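Local coordinates for hypothetical protein (Nostoc punctiforme, PDB 2O62) that is of unknown function but combines two calycin-clan beta regions, the second related to a biogenesis factor required for ATP synthase, at residues 96-101 / 245-250; 104-109 / 121-126; 135-140 / 214-219. One frame throughout, in Å; residues are numbered along the deposited sequence.

Interaction 1 of 3, residues 96-101 / 245-250; sequences LAFVHE and LRQRMI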
loop_
_atom_site.group_PDB
_atom_site.type_symbol
_atom_site.label_atom_id
_atom_site.label_comp_id
_atom_site.label_asym_id
_atom_site.label_seq_id
_atom_site.Cartn_x
_atom_site.Cartn_y
_atom_site.Cartn_z
ATOM N N LEU A 96 -3.705 -0.460 -0.579
ATOM C CA LEU A 96 -2.977 0.246 0.458
ATOM C C LEU A 96 -3.004 1.731 0.113
ATOM O O LEU A 96 -2.552 2.135 -0.937
ATOM C CB LEU A 96 -1.537 -0.282 0.505
ATOM C CG LEU A 96 -1.540 -1.827 0.702
ATOM C CD1 LEU A 96 -0.326 -2.437 0.196
ATOM C CD2 LEU A 96 -1.759 -2.233 2.062
ATOM N N ALA A 97 -3.493 2.537 1.027
ATOM C CA ALA A 97 -3.750 3.955 0.772
ATOM C C ALA A 97 -3.024 4.818 1.801
ATOM O O ALA A 97 -3.379 4.812 2.971
ATOM C CB ALA A 97 -5.280 4.212 0.840
ATOM N N PHE A 98 -1.991 5.532 1.354
ATOM C CA PHE A 98 -1.223 6.466 2.168
ATOM C C PHE A 98 -1.746 7.901 2.058
ATOM O O PHE A 98 -2.009 8.388 0.963
ATOM C CB PHE A 98 0.273 6.467 1.771
ATOM C CG PHE A 98 0.916 5.114 1.727
ATOM C CD1 PHE A 98 0.905 4.349 0.553
ATOM C CD2 PHE A 98 1.598 4.628 2.838
ATOM C CE1 PHE A 98 1.534 3.131 0.491
ATOM C CE2 PHE A 98 2.209 3.381 2.782
ATOM C CZ PHE A 98 2.165 2.647 1.635
ATOM N N VAL A 99 -1.865 8.571 3.199
ATOM C CA VAL A 99 -2.191 9.968 3.285
ATOM C C VAL A 99 -0.965 10.707 3.856
ATOM O O VAL A 99 -0.344 10.269 4.827
ATOM C CB VAL A 99 -3.397 10.171 4.150
ATOM C CG1 VAL A 99 -3.726 11.662 4.276
ATOM C CG2 VAL A 99 -4.568 9.369 3.584
ATOM N N HIS A 100 -0.591 11.802 3.213
ATOM C CA HIS A 100 0.497 12.668 3.673
ATOM C C HIS A 100 0.295 14.094 3.206
ATOM O O HIS A 100 0.406 14.368 2.006
ATOM C CB HIS A 100 1.826 12.167 3.117
ATOM C CG HIS A 100 3.003 13.010 3.518
ATOM N ND1 HIS A 100 3.620 12.888 4.748
ATOM C CD2 HIS A 100 3.677 13.974 2.856
ATOM C CE1 HIS A 100 4.613 13.754 4.827
ATOM N NE2 HIS A 100 4.663 14.434 3.698
ATOM N N GLU A 101 -0.048 14.979 4.140
ATOM C CA GLU A 101 -0.207 16.402 3.851
ATOM C C GLU A 101 -1.250 16.582 2.724
ATOM O O GLU A 101 -2.400 16.196 2.913
ATOM C CB GLU A 101 1.177 17.045 3.569
ATOM C CG GLU A 101 2.123 16.941 4.789
ATOM C CD GLU A 101 3.470 17.640 4.622
ATOM O OE1 GLU A 101 3.834 18.039 3.475
ATOM O OE2 GLU A 101 4.195 17.755 5.644
ATOM N N LEU A 245 12.481 9.927 3.672
ATOM C CA LEU A 245 11.279 9.503 4.369
ATOM C C LEU A 245 10.463 8.508 3.534
ATOM O O LEU A 245 10.030 8.823 2.412
ATOM C CB LEU A 245 10.413 10.717 4.729
ATOM C CG LEU A 245 9.108 10.408 5.474
ATOM C CD1 LEU A 245 9.378 9.882 6.852
ATOM C CD2 LEU A 245 8.195 11.677 5.497
ATOM N N ARG A 246 10.212 7.314 4.086
ATOM C CA ARG A 246 9.465 6.289 3.386
ATOM C C ARG A 246 8.458 5.662 4.307
ATOM O O ARG A 246 8.730 5.461 5.505
ATOM C CB ARG A 246 10.403 5.208 2.902
ATOM C CG ARG A 246 9.741 4.136 2.044
ATOM C CD ARG A 246 10.661 3.694 0.920
ATOM N NE ARG A 246 10.120 2.592 0.098
ATOM C CZ ARG A 246 10.475 1.317 0.199
ATOM N NH1 ARG A 246 11.287 0.907 1.162
ATOM N NH2 ARG A 246 9.968 0.416 -0.657
ATOM N N GLN A 247 7.287 5.369 3.775
ATOM C CA GLN A 247 6.346 4.559 4.493
ATOM C C GLN A 247 6.152 3.255 3.772
ATOM O O GLN A 247 6.235 3.190 2.558
ATOM C CB GLN A 247 4.982 5.266 4.698
ATOM C CG GLN A 247 5.033 6.362 5.730
ATOM C CD GLN A 247 3.693 6.918 6.086
ATOM O OE1 GLN A 247 2.840 7.085 5.240
ATOM N NE2 GLN A 247 3.468 7.147 7.392
ATOM N N ARG A 248 5.881 2.218 4.539
ATOM C CA ARG A 248 5.475 0.913 3.989
ATOM C C ARG A 248 4.179 0.472 4.679
ATOM O O ARG A 248 4.003 0.687 5.881
ATOM C CB ARG A 248 6.562 -0.112 4.198
ATOM C CG ARG A 248 7.837 0.238 3.441
ATOM C CD ARG A 248 8.874 -0.835 3.596
ATOM N NE ARG A 248 9.579 -0.774 4.903
ATOM C CZ ARG A 248 9.510 -1.718 5.860
ATOM N NH1 ARG A 248 8.804 -2.827 5.697
ATOM N NH2 ARG A 248 10.189 -1.587 6.988
HETATM N N MSE A 249 3.270 -0.149 3.929
HETATM C CA MSE A 249 2.040 -0.651 4.507
HETATM C C MSE A 249 1.853 -2.124 4.136
HETATM O O MSE A 249 2.091 -2.506 3.016
HETATM C CB MSE A 249 0.825 0.196 4.106
HETATM C CG MSE A 249 -0.358 -0.081 4.914
HETATM SE SE MSE A 249 -2.073 0.745 4.384
HETATM C CE MSE A 249 -1.569 2.493 4.598
ATOM N N ILE A 250 1.459 -2.937 5.111
ATOM C CA ILE A 250 1.329 -4.386 4.983
ATOM C C ILE A 250 -0.036 -4.819 5.507
ATOM O O ILE A 250 -0.328 -4.608 6.683
ATOM C CB ILE A 250 2.389 -5.106 5.771
ATOM C CG1 ILE A 250 3.789 -4.583 5.396
ATOM C CG2 ILE A 250 2.282 -6.602 5.530
ATOM C CD1 ILE A 250 4.370 -3.628 6.375
HETATM O O HOH W 1 0.581 7.760 5.978
#
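Strands 96-100 and 245-250 pack face against face, not edge to edge: their axes come within 7.9 Å with N-to-C directions 148° apart, and the CA of Leu96 lies nearest that of Met249, the CA of Phe98 nearest that of Gln247. Met249, present as selenomethionine, slides past Leu96 in the opposite direction, and its SE lies 3.8 Å from Leu96 CD2. The bend at chi3 (-63°) swings CE over one face of the Phe98 ring, towards the rim, and brings it 3.4 Å from Ala97 O; the long, unbranched side chain can reach past Leu96 and still bend its methyl back over the ring. Phe98 also offers CE2 to Met249 CB at 3.7 Å, while the backbone carbon of Arg248 lies in the plane of the ring at its edge. The contact is thus a sheet-on-sheet interface, in which a strand of the N-terminal sheet lies against the wall of the C-terminal barrel; Trp239 and Leu264 of that barrel also pack on Phe98. Farther along, water 1 donates to Val99 O at 2.9 Å and lies doubtfully close to Gln247 OE1, whereas Gln247 NE2 is held by Thr266 OG1. His100 CE1 and Leu245 CD2 meet more loosely, 4.2 Å apart.

Interaction 2 of 3, residues 104-109 / 121-126; sequences RLRLVQ and TLIREH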
loop_
_atom_site.group_PDB
_atom_site.type_symbol
_atom_site.label_atom_id
_atom_site.label_comp_id
_atom_site.label_asym_id
_atom_site.label_seq_id
_atom_site.Cartn_x
_atom_site.Cartn_y
_atom_site.Cartn_z
ATOM N N ARG A 104 -2.536 11.918 -1.431
ATOM C CA ARG A 104 -2.738 10.500 -1.155
ATOM C C ARG A 104 -2.056 9.722 -2.256
ATOM O O ARG A 104 -1.957 10.188 -3.412
ATOM C CB ARG A 104 -4.196 10.090 -1.041
ATOM C CG ARG A 104 -5.018 10.972 -0.161
ATOM C CD ARG A 104 -6.279 10.293 0.307
ATOM N NE ARG A 104 -7.196 10.017 -0.775
ATOM C CZ ARG A 104 -8.402 9.478 -0.648
ATOM N NH1 ARG A 104 -8.871 9.158 0.543
ATOM N NH2 ARG A 104 -9.157 9.268 -1.719
ATOM N N LEU A 105 -1.552 8.551 -1.896
ATOM C CA LEU A 105 -1.047 7.595 -2.869
ATOM C C LEU A 105 -1.680 6.294 -2.515
ATOM O O LEU A 105 -1.441 5.774 -1.401
ATOM C CB LEU A 105 0.471 7.405 -2.818
ATOM C CG LEU A 105 0.765 6.204 -3.760
ATOM C CD1 LEU A 105 1.040 6.728 -5.186
ATOM C CD2 LEU A 105 1.736 5.231 -3.355
ATOM N N ARG A 106 -2.489 5.774 -3.439
ATOM C CA ARG A 106 -3.280 4.585 -3.155
ATOM C C ARG A 106 -2.923 3.539 -4.191
ATOM O O ARG A 106 -2.934 3.828 -5.389
ATOM C CB ARG A 106 -4.751 4.868 -3.163
ATOM C CG ARG A 106 -5.070 6.024 -2.336
ATOM C CD ARG A 106 -6.551 6.201 -2.064
ATOM N NE ARG A 106 -7.298 6.822 -3.146
ATOM C CZ ARG A 106 -8.390 6.309 -3.718
ATOM N NH1 ARG A 106 -8.851 5.106 -3.395
ATOM N NH2 ARG A 106 -9.066 7.020 -4.607
ATOM N N LEU A 107 -2.533 2.368 -3.719
ATOM C CA LEU A 107 -2.083 1.317 -4.601
ATOM C C LEU A 107 -2.963 0.085 -4.443
ATOM O O LEU A 107 -3.061 -0.476 -3.362
ATOM C CB LEU A 107 -0.594 0.988 -4.341
ATOM C CG LEU A 107 0.164 0.154 -5.403
ATOM C CD1 LEU A 107 1.610 0.535 -5.465
ATOM C CD2 LEU A 107 0.093 -1.304 -5.078
ATOM N N VAL A 108 -3.578 -0.338 -5.544
ATOM C CA VAL A 108 -4.326 -1.563 -5.629
ATOM C C VAL A 108 -3.536 -2.662 -6.374
ATOM O O VAL A 108 -2.976 -2.433 -7.465
ATOM C CB VAL A 108 -5.654 -1.341 -6.375
ATOM C CG1 VAL A 108 -6.495 -2.565 -6.340
ATOM C CG2 VAL A 108 -6.392 -0.177 -5.787
ATOM N N GLN A 109 -3.471 -3.832 -5.749
ATOM C CA GLN A 109 -2.951 -5.042 -6.359
ATOM C C GLN A 109 -4.060 -6.016 -6.648
ATOM O O GLN A 109 -4.982 -6.184 -5.831
ATOM C CB GLN A 109 -1.930 -5.740 -5.442
ATOM C CG GLN A 109 -0.708 -4.881 -5.065
ATOM C CD GLN A 109 0.435 -5.669 -4.458
ATOM O OE1 GLN A 109 0.729 -6.808 -4.877
ATOM N NE2 GLN A 109 1.127 -5.047 -3.510
ATOM N N THR A 121 -3.298 -0.840 -9.786
ATOM C CA THR A 121 -3.896 0.469 -9.982
ATOM C C THR A 121 -3.154 1.419 -9.025
ATOM O O THR A 121 -2.995 1.139 -7.847
ATOM C CB THR A 121 -5.410 0.449 -9.733
ATOM O OG1 THR A 121 -6.031 -0.553 -10.552
ATOM C CG2 THR A 121 -6.035 1.838 -10.059
ATOM N N LEU A 122 -2.667 2.517 -9.562
ATOM C CA LEU A 122 -1.988 3.540 -8.800
ATOM C C LEU A 122 -2.811 4.781 -8.877
ATOM O O LEU A 122 -3.071 5.264 -9.951
ATOM C CB LEU A 122 -0.599 3.777 -9.349
ATOM C CG LEU A 122 0.348 4.565 -8.456
ATOM C CD1 LEU A 122 0.746 3.720 -7.244
ATOM C CD2 LEU A 122 1.564 4.898 -9.310
ATOM N N ILE A 123 -3.293 5.239 -7.720
ATOM C CA ILE A 123 -4.138 6.384 -7.655
ATOM C C ILE A 123 -3.338 7.485 -6.947
ATOM O O ILE A 123 -3.091 7.420 -5.732
ATOM C CB ILE A 123 -5.427 6.066 -6.913
ATOM C CG1 ILE A 123 -6.155 4.876 -7.584
ATOM C CG2 ILE A 123 -6.311 7.295 -6.845
ATOM C CD1 ILE A 123 -7.340 4.286 -6.746
ATOM N N ARG A 124 -2.944 8.493 -7.719
ATOM C CA ARG A 124 -2.131 9.612 -7.223
ATOM C C ARG A 124 -2.991 10.848 -7.136
ATOM O O ARG A 124 -3.381 11.378 -8.155
ATOM C CB ARG A 124 -0.950 9.887 -8.160
ATOM C CG ARG A 124 0.038 8.745 -8.215
ATOM C CD ARG A 124 0.938 8.843 -9.417
ATOM N NE ARG A 124 0.277 8.370 -10.617
ATOM C CZ ARG A 124 0.831 8.355 -11.835
ATOM N NH1 ARG A 124 2.047 8.792 -12.021
ATOM N NH2 ARG A 124 0.148 7.858 -12.842
ATOM N N GLU A 125 -3.227 11.310 -5.913
ATOM C CA GLU A 125 -4.198 12.346 -5.637
ATOM C C GLU A 125 -3.575 13.481 -4.862
ATOM O O GLU A 125 -2.765 13.262 -3.968
ATOM C CB GLU A 125 -5.364 11.780 -4.849
ATOM C CG GLU A 125 -6.266 10.856 -5.672
ATOM C CD GLU A 125 -7.191 10.035 -4.828
ATOM O OE1 GLU A 125 -6.810 9.652 -3.704
ATOM O OE2 GLU A 125 -8.317 9.737 -5.284
ATOM N N HIS A 126 -3.984 14.693 -5.210
ATOM C CA HIS A 126 -3.579 15.912 -4.514
ATOM C C HIS A 126 -4.854 16.693 -4.205
ATOM O O HIS A 126 -5.875 16.684 -4.942
ATOM C CB HIS A 126 -2.595 16.738 -5.343
ATOM C CG HIS A 126 -3.142 17.182 -6.654
ATOM N ND1 HIS A 126 -3.118 16.384 -7.782
ATOM C CD2 HIS A 126 -3.790 18.322 -7.006
ATOM C CE1 HIS A 126 -3.707 17.029 -8.776
ATOM N NE2 HIS A 126 -4.132 18.201 -8.330
#
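Glu125 receives both Arg104 and Arg106 in a buried salt-bridge network. Arg104 lies beside it, pointing the same way, and presents the edge of its guanidinium, with NE 3.0 Å and NH2 3.1 Å from the same oxygen, Glu125 OE1, which is met on its syn side; the two flat groups are only 18° apart. Arg106 arrives from above the carboxylate plane and spreads its grip over both oxygens: NE reaches OE1 at 2.9 Å, and NH2 reaches OE2 at 2.9 Å in a nearly straight bond (175°). OE1 therefore accepts three N-H groups. The bend at chi3 of Arg106 (-80°) directs NE into this position, and Ile123 CD1 lies over one face of the Arg106 guanidinium, so a branched aliphatic residue beside the charge gives that flat group a surface to rest on.

Under this cluster runs the ladder of an antiparallel hairpin, with Arg104, Arg106 and Val108 in hydrogen-bonded pairs with Glu125, Ile123 and Thr121. The bond from Ile123 N to Arg106 O is the shortest of them, at 2.7 Å. On the other face of the sheet, Leu122 CD1 sits 3.7 Å from both Leu105 CD1 and Leu107 CD1, an apolar patch that meets Ala219 and Ala221 of the C-terminal barrel.

A second shell holds the arginines: Asn12 bonds Arg104 NH1, Trp16 makes a cation-pi contact with Arg104, and Glu95 forms a salt bridge to Arg106 NH1. With two arginines against Glu125 and a further carboxylate on Arg106, the buried charges probably balance in large part, and the surrounding positive charge would be expected to keep Glu125 ionised.

Interaction 3 of 3, residues 135-140 / 214-219; sequences RPLLQI and LLPDGA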
loop_
_atom_site.group_PDB
_atom_site.type_symbol
_atom_site.label_atom_id
_atom_site.label_comp_id
_atom_site.label_asym_id
_atom_site.label_seq_id
_atom_site.Cartn_x
_atom_site.Cartn_y
_atom_site.Cartn_z
ATOM N N ARG A 135 6.175 12.768 -7.043
ATOM C CA ARG A 135 7.540 12.313 -6.729
ATOM C C ARG A 135 8.113 11.617 -7.961
ATOM O O ARG A 135 7.358 11.156 -8.812
ATOM C CB ARG A 135 7.545 11.329 -5.573
ATOM C CG ARG A 135 7.511 11.960 -4.166
ATOM C CD ARG A 135 6.207 12.703 -3.865
ATOM N NE ARG A 135 6.307 13.215 -2.490
ATOM C CZ ARG A 135 5.520 14.133 -1.938
ATOM N NH1 ARG A 135 4.544 14.720 -2.624
ATOM N NH2 ARG A 135 5.753 14.492 -0.683
ATOM N N PRO A 136 9.450 11.504 -8.043
ATOM C CA PRO A 136 10.139 10.797 -9.143
ATOM C C PRO A 136 9.762 9.321 -9.256
ATOM O O PRO A 136 9.453 8.701 -8.250
ATOM C CB PRO A 136 11.592 10.854 -8.697
ATOM C CG PRO A 136 11.698 12.111 -7.882
ATOM C CD PRO A 136 10.410 12.137 -7.127
ATOM N N LEU A 137 9.866 8.758 -10.452
ATOM C CA LEU A 137 9.820 7.328 -10.624
ATOM C C LEU A 137 10.819 6.694 -9.647
ATOM O O LEU A 137 11.985 7.085 -9.631
ATOM C CB LEU A 137 10.276 6.974 -12.042
ATOM C CG LEU A 137 10.504 5.478 -12.311
ATOM C CD1 LEU A 137 9.186 4.753 -12.342
ATOM C CD2 LEU A 137 11.267 5.316 -13.667
ATOM N N LEU A 138 10.389 5.703 -8.876
ATOM C CA LEU A 138 11.288 5.061 -7.924
ATOM C C LEU A 138 12.408 4.269 -8.610
ATOM O O LEU A 138 12.147 3.527 -9.548
ATOM C CB LEU A 138 10.507 4.142 -7.007
ATOM C CG LEU A 138 11.215 3.540 -5.796
ATOM C CD1 LEU A 138 11.732 4.577 -4.835
ATOM C CD2 LEU A 138 10.264 2.608 -5.100
ATOM N N GLN A 139 13.642 4.457 -8.129
ATOM C CA GLN A 139 14.808 3.718 -8.622
ATOM C C GLN A 139 15.461 2.954 -7.476
ATOM O O GLN A 139 15.372 3.368 -6.334
ATOM C CB GLN A 139 15.836 4.692 -9.186
ATOM C CG GLN A 139 15.302 5.552 -10.329
ATOM C CD GLN A 139 15.123 4.777 -11.625
ATOM O OE1 GLN A 139 15.350 3.554 -11.687
ATOM N NE2 GLN A 139 14.719 5.491 -12.685
ATOM N N ILE A 140 16.122 1.850 -7.764
ATOM C CA ILE A 140 16.841 1.108 -6.702
ATOM C C ILE A 140 17.775 2.029 -5.945
ATOM O O ILE A 140 17.888 1.984 -4.731
ATOM C CB ILE A 140 17.729 -0.016 -7.292
ATOM C CG1 ILE A 140 16.873 -1.057 -7.964
ATOM C CG2 ILE A 140 18.552 -0.696 -6.201
ATOM C CD1 ILE A 140 15.843 -1.622 -7.073
ATOM N N LEU A 214 8.991 -1.339 -8.900
ATOM C CA LEU A 214 9.250 0.068 -8.633
ATOM C C LEU A 214 8.380 0.888 -9.583
ATOM O O LEU A 214 8.334 0.596 -10.782
ATOM C CB LEU A 214 10.709 0.370 -8.903
ATOM C CG LEU A 214 11.693 -0.588 -8.194
ATOM C CD1 LEU A 214 13.104 -0.220 -8.605
ATOM C CD2 LEU A 214 11.494 -0.572 -6.722
ATOM N N LEU A 215 7.684 1.878 -9.041
ATOM C CA LEU A 215 6.680 2.598 -9.784
ATOM C C LEU A 215 6.848 4.104 -9.756
ATOM O O LEU A 215 7.736 4.656 -9.056
ATOM C CB LEU A 215 5.306 2.237 -9.188
ATOM C CG LEU A 215 4.825 0.790 -9.393
ATOM C CD1 LEU A 215 3.710 0.448 -8.393
ATOM C CD2 LEU A 215 4.397 0.564 -10.849
ATOM N N PRO A 216 6.000 4.807 -10.533
ATOM C CA PRO A 216 5.960 6.247 -10.392
ATOM C C PRO A 216 5.611 6.779 -8.970
ATOM O O PRO A 216 5.048 6.065 -8.093
ATOM C CB PRO A 216 4.856 6.657 -11.372
ATOM C CG PRO A 216 4.795 5.559 -12.374
ATOM C CD PRO A 216 5.082 4.333 -11.605
ATOM N N ASP A 217 5.939 8.051 -8.777
ATOM C CA ASP A 217 5.560 8.791 -7.570
ATOM C C ASP A 217 6.166 8.192 -6.296
ATOM O O ASP A 217 5.545 8.219 -5.227
ATOM C CB ASP A 217 4.043 8.842 -7.447
ATOM C CG ASP A 217 3.561 9.879 -6.404
ATOM O OD1 ASP A 217 4.108 11.023 -6.346
ATOM O OD2 ASP A 217 2.657 9.554 -5.592
ATOM N N GLY A 218 7.347 7.602 -6.456
ATOM C CA GLY A 218 8.113 6.978 -5.358
ATOM C C GLY A 218 7.446 5.744 -4.771
ATOM O O GLY A 218 7.818 5.272 -3.694
ATOM N N ALA A 219 6.508 5.152 -5.534
ATOM C CA ALA A 219 5.748 3.986 -5.098
ATOM C C ALA A 219 6.433 2.655 -5.389
ATOM O O ALA A 219 7.167 2.499 -6.372
ATOM C CB ALA A 219 4.398 3.993 -5.729
HETATM O O HOH W 2 6.506 9.912 -11.013
#
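In Asp217, chi1 of -166° puts CG anti to the backbone N, and chi2 of 42° then turns OD1 to the backbone N-H of Arg135, which it accepts at 2.8 Å in a nearly straight bond lying almost along the C-O axis of OD1. In Leu138, CG is likewise anti to N (chi1 -170°) and beside the carbonyl carbon, and CD2 reaches Leu214 CD2 at 3.8 Å and Ala219 O at 3.3 Å; the two leucines cross at about a right angle.

The backbones are tied to each other at two further points. Leu138 N donates to Leu215 O at 2.9 Å, and Gly218 N donates to Pro136 O at 3.0 Å along a distinctly bent path. A proline leaves no N-H of its own at position 136 but keeps a carbonyl to accept. Water 2 spans Arg135 O and Asp217 N, donating to the first and accepting from the second.

Asp217 and Gly218 both have positive phi, and with the bond from Ala219 N to Pro216 O they form a type I′ turn in the connection between barrel strands 210-214 and 219-224; glycine tolerates this conformation readily, and aspartate better than most residues. The linker that leads from strand 117-127 into strand 145-155 is thereby laid along this tight bend. Farther along the linker, Ile140 CD1 presses on Leu214 CD1 at 3.4 Å, tighter than a usual carbon contact.

Asp217 OD2 forms a salt bridge to Arg103, whereas the Arg135 guanidinium turns away to the carbonyls of Ile241 and Ala133. One carboxylate thus serves a backbone amide and a charge on the N-terminal sheet at once, and the arginine beside it probably adds only a long-range attraction.

In the fold
Interactions 1 and 2 are buried and share the N-terminal sheet, since strands 93-100 and 103-111 are neighbours in it and bond through Leu96 with Leu107 and Phe98 with Leu105. Interaction 2 is made within that sheet, by a backbone ladder and a charge network; interaction 1 packs one of its strands on the C-terminal barrel, mainly through apolar side chains. Interaction 3 is only partly buried and joins two loops of the C-terminal region through backbone and carboxylate bonds. It still touches interaction 2, where Leu107 packs on Leu215 and Arg124 on Pro216 and Asp217, extending the junction between the two halves.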